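Local structure of uncharacterized protein (Bacteroides eggerthii, 4FTD) at residues 413-417 against 429-433; 118-124 against 440-446. The protein is of unknown function but joins a six-bladed beta-propeller to an immunoglobulin-like domain and may take part in carbohydrate metabolism. All coordinates share one frame; numbering follows the deposited sequence.

Contact 1 (413-417 against 429-433); sequences QTDYY and LCLFA
With CG anti to the backbone N in both Phe432 (chi1 169°) and Tyr417 (chi1 172°), the two rings rise from the same face of the antiparallel pair, one beside Asp415 and the other beside Cys430. Phe432 presents an edge to its neighbour: the backbone N of Asp415 lies in the ring plane, 4.0 Å from Phe432 CD1. Cys430 SG likewise comes to the edge of the Tyr417 ring, 4.2 Å from CD2. Both pairs are of the hydrogen-bonded kind. Asp415 N donates to Phe432 O over 3.0 Å from above the carbonyl plane, and the return bond from Phe432 N to Asp415 O is 2.9 Å long. Tyr417 N reaches Cys430 O more directly, with 161° at the hydrogen, and Cys430 N answers to Tyr417 O at 2.8 Å. On the other face Tyr416 CB rests against Leu431 CD2 at 3.8 Å while the phenol leads away. Asp415 OD1 forms a salt bridge with Lys343, and OD2 takes hydrogen bonds from Ser142 OG and Tyr143 N; a glycerol, probably from crystallisation, bonds to OD1 and to Tyr416 N. Strand 138-143 packs on the Phe432 face, and strands 350-357 and 369-374 on the Leu431 face. This hairpin, strands 412-420 and 426-435, forms the inner two strands of a four-stranded blade, as in beta-propellers.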
loop_
_atom_site.group_PDB
_atom_site.type_symbol
_atom_site.label_atom_id
_atom_site.label_comp_id
_atom_site.label_asym_id
_atom_site.label_seq_id
_atom_site.Cartn_x
_atom_site.Cartn_y
_atom_site.Cartn_z
ATOM N N GLN A 413 -4.619 8.153 8.991
ATOM C CA GLN A 413 -4.700 6.711 9.041
ATOM C C GLN A 413 -4.424 6.168 7.618
ATOM O O GLN A 413 -4.595 6.852 6.596
ATOM C CB GLN A 413 -6.098 6.206 9.482
ATOM C CG GLN A 413 -6.511 6.618 10.889
ATOM C CD GLN A 413 -6.895 8.067 11.012
ATOM O OE1 GLN A 413 -7.584 8.613 10.133
ATOM N NE2 GLN A 413 -6.492 8.704 12.108
ATOM N N THR A 414 -3.947 4.939 7.603
ATOM C CA THR A 414 -3.790 4.141 6.389
ATOM C C THR A 414 -4.413 2.776 6.632
ATOM O O THR A 414 -4.579 2.319 7.769
ATOM C CB THR A 414 -2.322 3.956 5.967
ATOM O OG1 THR A 414 -1.606 3.292 7.012
ATOM C CG2 THR A 414 -1.687 5.288 5.610
ATOM N N ASP A 415 -4.743 2.112 5.543
ATOM C CA ASP A 415 -5.254 0.735 5.587
ATOM C C ASP A 415 -5.134 0.161 4.184
ATOM O O ASP A 415 -4.955 0.900 3.232
ATOM C CB ASP A 415 -6.730 0.679 6.030
ATOM C CG ASP A 415 -6.917 0.558 7.549
ATOM O OD1 ASP A 415 -6.262 -0.320 8.206
ATOM O OD2 ASP A 415 -7.773 1.330 8.073
ATOM N N TYR A 416 -5.241 -1.152 4.063
ATOM C CA TYR A 416 -5.226 -1.755 2.737
ATOM C C TYR A 416 -5.989 -3.036 2.743
ATOM O O TYR A 416 -6.218 -3.605 3.806
ATOM C CB TYR A 416 -3.776 -2.001 2.281
ATOM C CG TYR A 416 -3.052 -3.048 3.083
ATOM C CD1 TYR A 416 -2.358 -2.714 4.253
ATOM C CD2 TYR A 416 -3.034 -4.387 2.665
ATOM C CE1 TYR A 416 -1.698 -3.690 4.987
ATOM C CE2 TYR A 416 -2.377 -5.361 3.396
ATOM C CZ TYR A 416 -1.712 -4.995 4.544
ATOM O OH TYR A 416 -1.081 -5.939 5.237
ATOM N N TYR A 417 -6.322 -3.494 1.542
ATOM C CA TYR A 417 -7.020 -4.739 1.298
ATOM C C TYR A 417 -6.522 -5.337 -0.029
ATOM O O TYR A 417 -6.381 -4.623 -1.031
ATOM C CB TYR A 417 -8.521 -4.479 1.202
ATOM C CG TYR A 417 -9.313 -5.673 0.753
ATOM C CD1 TYR A 417 -9.560 -6.717 1.629
ATOM C CD2 TYR A 417 -9.844 -5.741 -0.547
ATOM C CE1 TYR A 417 -10.293 -7.824 1.224
ATOM C CE2 TYR A 417 -10.590 -6.848 -0.962
ATOM C CZ TYR A 417 -10.800 -7.877 -0.069
ATOM O OH TYR A 417 -11.530 -8.963 -0.444
ATOM N N LEU A 429 -4.667 -4.674 -5.486
ATOM C CA LEU A 429 -4.157 -4.029 -4.284
ATOM C C LEU A 429 -4.955 -2.744 -4.075
ATOM O O LEU A 429 -4.910 -1.836 -4.921
ATOM C CB LEU A 429 -2.666 -3.671 -4.419
ATOM C CG LEU A 429 -2.020 -2.863 -3.281
ATOM C CD1 LEU A 429 -2.119 -3.656 -1.994
ATOM C CD2 LEU A 429 -0.575 -2.486 -3.606
ATOM N N CYS A 430 -5.620 -2.651 -2.933
ATOM C CA CYS A 430 -6.492 -1.520 -2.596
ATOM C C CYS A 430 -5.911 -0.801 -1.392
ATOM O O CYS A 430 -5.696 -1.422 -0.367
ATOM C CB CYS A 430 -7.891 -2.019 -2.321
ATOM S SG CYS A 430 -8.546 -3.154 -3.559
ATOM N N LEU A 431 -5.579 0.480 -1.562
ATOM C CA LEU A 431 -4.921 1.294 -0.552
ATOM C C LEU A 431 -5.875 2.403 -0.120
ATOM O O LEU A 431 -6.621 2.941 -0.930
ATOM C CB LEU A 431 -3.610 1.887 -1.099
ATOM C CG LEU A 431 -2.621 0.875 -1.704
ATOM C CD1 LEU A 431 -1.398 1.648 -2.182
ATOM C CD2 LEU A 431 -2.198 -0.229 -0.720
ATOM N N PHE A 432 -5.834 2.717 1.163
ATOM C CA PHE A 432 -6.664 3.744 1.783
ATOM C C PHE A 432 -5.799 4.620 2.643
ATOM O O PHE A 432 -4.908 4.120 3.353
ATOM C CB PHE A 432 -7.700 3.066 2.642
ATOM C CG PHE A 432 -8.495 3.982 3.571
ATOM C CD1 PHE A 432 -8.067 4.215 4.882
ATOM C CD2 PHE A 432 -9.769 4.474 3.168
ATOM C CE1 PHE A 432 -8.828 4.990 5.756
ATOM C CE2 PHE A 432 -10.543 5.213 4.042
ATOM C CZ PHE A 432 -10.060 5.480 5.335
ATOM N N ALA A 433 -6.095 5.904 2.612
ATOM C CA ALA A 433 -5.559 6.906 3.542
ATOM C C ALA A 433 -6.687 7.886 3.895
ATOM O O ALA A 433 -7.588 8.171 3.074
ATOM C CB ALA A 433 -4.372 7.669 2.957
#

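Contact 2 (118-124 against 440-446); sequences KPTVYNF and FVICEFP
Phe124 and Phe440, a hydrogen-bonded pair of this antiparallel match, lie side by side and point the same way. Phe440 CG lies between its backbone N and carbonyl carbon (chi1 71°), which brings the ring under Phe124 CB, 3.7 Å from the centroid in a CH-pi contact. The rings themselves are nearly parallel (25°) but slid apart, with Phe124 CD1 at 3.5 Å from Phe440 CE1. Leu170 of helix 167-171 touches both. Further along the same face Tyr122 turns a ring edge to the Glu444 carboxylate, CE2 to CD 3.8 Å, with the two planes 85° apart; Glu444 OE1 has its salt bridge with Lys428. Segment 118-124 comes from far earlier in the chain and supplies the outermost strand of a blade whose other three strands are C-terminal, the "Velcro" closure of beta-propellers. Its backbone bonds are nearly straight between Tyr122 and Ile442 but distorted between Phe124 and Phe440, where Phe440 N sits well above the carbonyl plane of Phe124. The opposite face carries Val121, Val441, Cys443 and Asn123, whose OD1 bonds to Ser125 OG. Val121 CG1 meets Val441 CG2 tightly at 3.5 Å, and Phe400 of strand 398-401 touches both valines. Near the strand end, Pro119 CB leans on Phe445 CE2 at 3.6 Å.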
loop_
_atom_site.group_PDB
_atom_site.type_symbol
_atom_site.label_atom_id
_atom_site.label_comp_id
_atom_site.label_asym_id
_atom_site.label_seq_id
_atom_site.Cartn_x
_atom_site.Cartn_y
_atom_site.Cartn_z
ATOM N N LYS A 118 -1.790 2.411 -13.247
ATOM C CA LYS A 118 -3.203 2.128 -13.524
ATOM C C LYS A 118 -4.097 2.219 -12.261
ATOM O O LYS A 118 -4.831 1.283 -11.947
ATOM C CB LYS A 118 -3.311 0.744 -14.173
ATOM C CG LYS A 118 -2.558 0.624 -15.495
ATOM C CD LYS A 118 -2.463 -0.829 -15.945
ATOM C CE LYS A 118 -3.654 -1.270 -16.765
ATOM N NZ LYS A 118 -3.403 -0.995 -18.220
ATOM N N PRO A 119 -4.035 3.358 -11.541
ATOM C CA PRO A 119 -4.895 3.536 -10.387
ATOM C C PRO A 119 -6.361 3.660 -10.752
ATOM O O PRO A 119 -6.685 4.211 -11.788
ATOM C CB PRO A 119 -4.422 4.870 -9.800
ATOM C CG PRO A 119 -3.899 5.620 -10.955
ATOM C CD PRO A 119 -3.305 4.611 -11.883
ATOM N N THR A 120 -7.233 3.081 -9.943
ATOM C CA THR A 120 -8.670 3.377 -9.990
ATOM C C THR A 120 -8.902 4.027 -8.646
ATOM O O THR A 120 -8.676 3.408 -7.587
ATOM C CB THR A 120 -9.537 2.137 -10.165
ATOM O OG1 THR A 120 -9.236 1.580 -11.433
ATOM C CG2 THR A 120 -11.029 2.494 -10.150
ATOM N N VAL A 121 -9.292 5.291 -8.678
ATOM C CA VAL A 121 -9.447 6.105 -7.467
ATOM C C VAL A 121 -10.902 6.395 -7.126
ATOM O O VAL A 121 -11.664 6.790 -7.989
ATOM C CB VAL A 121 -8.690 7.444 -7.614
ATOM C CG1 VAL A 121 -8.817 8.278 -6.348
ATOM C CG2 VAL A 121 -7.213 7.175 -7.911
ATOM N N TYR A 122 -11.266 6.183 -5.859
ATOM C CA TYR A 122 -12.550 6.593 -5.304
ATOM C C TYR A 122 -12.196 7.634 -4.252
ATOM O O TYR A 122 -11.723 7.316 -3.140
ATOM C CB TYR A 122 -13.306 5.406 -4.726
ATOM C CG TYR A 122 -13.488 4.322 -5.751
ATOM C CD1 TYR A 122 -14.418 4.450 -6.790
ATOM C CD2 TYR A 122 -12.707 3.181 -5.714
ATOM C CE1 TYR A 122 -14.576 3.447 -7.748
ATOM C CE2 TYR A 122 -12.846 2.186 -6.664
ATOM C CZ TYR A 122 -13.767 2.311 -7.671
ATOM O OH TYR A 122 -13.852 1.254 -8.540
ATOM N N ASN A 123 -12.399 8.887 -4.627
ATOM C CA ASN A 123 -11.933 10.029 -3.863
ATOM C C ASN A 123 -12.988 10.725 -3.014
ATOM O O ASN A 123 -13.995 11.175 -3.538
ATOM C CB ASN A 123 -11.357 11.047 -4.815
ATOM C CG ASN A 123 -10.750 12.227 -4.083
ATOM O OD1 ASN A 123 -10.190 12.086 -3.002
ATOM N ND2 ASN A 123 -10.831 13.379 -4.690
ATOM N N PHE A 124 -12.711 10.815 -1.713
ATOM C CA PHE A 124 -13.562 11.562 -0.754
ATOM C C PHE A 124 -12.716 12.597 -0.006
ATOM O O PHE A 124 -12.861 12.769 1.206
ATOM C CB PHE A 124 -14.361 10.631 0.159
ATOM C CG PHE A 124 -15.291 9.742 -0.623
ATOM C CD1 PHE A 124 -14.804 8.570 -1.212
ATOM C CD2 PHE A 124 -16.597 10.137 -0.884
ATOM C CE1 PHE A 124 -15.602 7.792 -2.006
ATOM C CE2 PHE A 124 -17.409 9.361 -1.681
ATOM C CZ PHE A 124 -16.917 8.189 -2.253
ATOM N N PHE A 440 -10.651 11.377 2.747
ATOM C CA PHE A 440 -10.085 10.051 2.530
ATOM C C PHE A 440 -10.133 9.628 1.077
ATOM O O PHE A 440 -10.887 10.198 0.310
ATOM C CB PHE A 440 -10.739 9.023 3.444
ATOM C CG PHE A 440 -12.183 8.649 3.119
ATOM C CD1 PHE A 440 -12.469 7.680 2.172
ATOM C CD2 PHE A 440 -13.251 9.217 3.840
ATOM C CE1 PHE A 440 -13.794 7.324 1.882
ATOM C CE2 PHE A 440 -14.557 8.857 3.578
ATOM C CZ PHE A 440 -14.827 7.896 2.615
ATOM N N VAL A 441 -9.336 8.626 0.726
ATOM C CA VAL A 441 -9.253 8.100 -0.652
ATOM C C VAL A 441 -9.065 6.576 -0.594
ATOM O O VAL A 441 -8.472 6.022 0.373
ATOM C CB VAL A 441 -8.109 8.795 -1.443
ATOM C CG1 VAL A 441 -6.736 8.423 -0.909
ATOM C CG2 VAL A 441 -8.148 8.492 -2.935
ATOM N N ILE A 442 -9.645 5.881 -1.583
ATOM C CA ILE A 442 -9.352 4.498 -1.850
ATOM C C ILE A 442 -8.726 4.442 -3.257
ATOM O O ILE A 442 -9.335 4.921 -4.210
ATOM C CB ILE A 442 -10.608 3.643 -1.835
ATOM C CG1 ILE A 442 -11.286 3.706 -0.451
ATOM C CG2 ILE A 442 -10.244 2.197 -2.250
ATOM C CD1 ILE A 442 -12.734 3.236 -0.463
ATOM N N CYS A 443 -7.516 3.882 -3.371
ATOM C CA CYS A 443 -6.806 3.743 -4.644
ATOM C C CYS A 443 -6.558 2.273 -4.902
ATOM O O CYS A 443 -5.921 1.607 -4.068
ATOM C CB CYS A 443 -5.468 4.448 -4.572
ATOM S SG CYS A 443 -5.620 6.167 -4.131
ATOM N N GLU A 444 -7.066 1.766 -6.021
ATOM C CA GLU A 444 -6.971 0.345 -6.373
ATOM C C GLU A 444 -6.064 0.186 -7.587
ATOM O O GLU A 444 -6.123 0.982 -8.539
ATOM C CB GLU A 444 -8.354 -0.222 -6.695
ATOM C CG GLU A 444 -9.397 0.014 -5.604
ATOM C CD GLU A 444 -10.656 -0.833 -5.763
ATOM O OE1 GLU A 444 -10.975 -1.239 -6.899
ATOM O OE2 GLU A 444 -11.335 -1.102 -4.751
ATOM N N PHE A 445 -5.270 -0.878 -7.568
ATOM C CA PHE A 445 -4.295 -1.165 -8.617
ATOM C C PHE A 445 -4.312 -2.635 -9.006
ATOM O O PHE A 445 -4.403 -3.501 -8.142
ATOM C CB PHE A 445 -2.884 -0.858 -8.134
ATOM C CG PHE A 445 -2.706 0.541 -7.607
ATOM C CD1 PHE A 445 -2.923 0.821 -6.252
ATOM C CD2 PHE A 445 -2.311 1.566 -8.433
ATOM C CE1 PHE A 445 -2.753 2.092 -5.762
ATOM C CE2 PHE A 445 -2.126 2.836 -7.937
ATOM C CZ PHE A 445 -2.351 3.099 -6.599
ATOM N N PRO A 446 -4.179 -2.926 -10.297
ATOM C CA PRO A 446 -4.069 -4.321 -10.726
ATOM C C PRO A 446 -2.634 -4.862 -10.568
ATOM O O PRO A 446 -1.715 -4.088 -10.333
ATOM C CB PRO A 446 -4.430 -4.241 -12.214
ATOM C CG PRO A 446 -3.949 -2.887 -12.632
ATOM C CD PRO A 446 -4.171 -1.990 -11.440
HETATM O O HOH W 1 -7.077 0.137 -11.656
#

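Overall arrangement
The two contacts share one four-stranded antiparallel blade, their centres about 9 Å apart. Across it the strands run 120-125, 439-446, 426-435, 412-420, so contact 2 joins the outer two and contact 1 the inner two. Between them strands 426-435 and 439-446, consecutive in the chain, are neighbours too: Leu431 O lies 2.8 Å from Cys443 N, a probable hydrogen bond. The segments of contact 1 are 12 residues apart in sequence, those of contact 2 316, and the first is nested inside the loop closed by the second. Strand 439-446 thus extends the local hairpin and offers its other edge to strand 120-125, which closes the propeller ring.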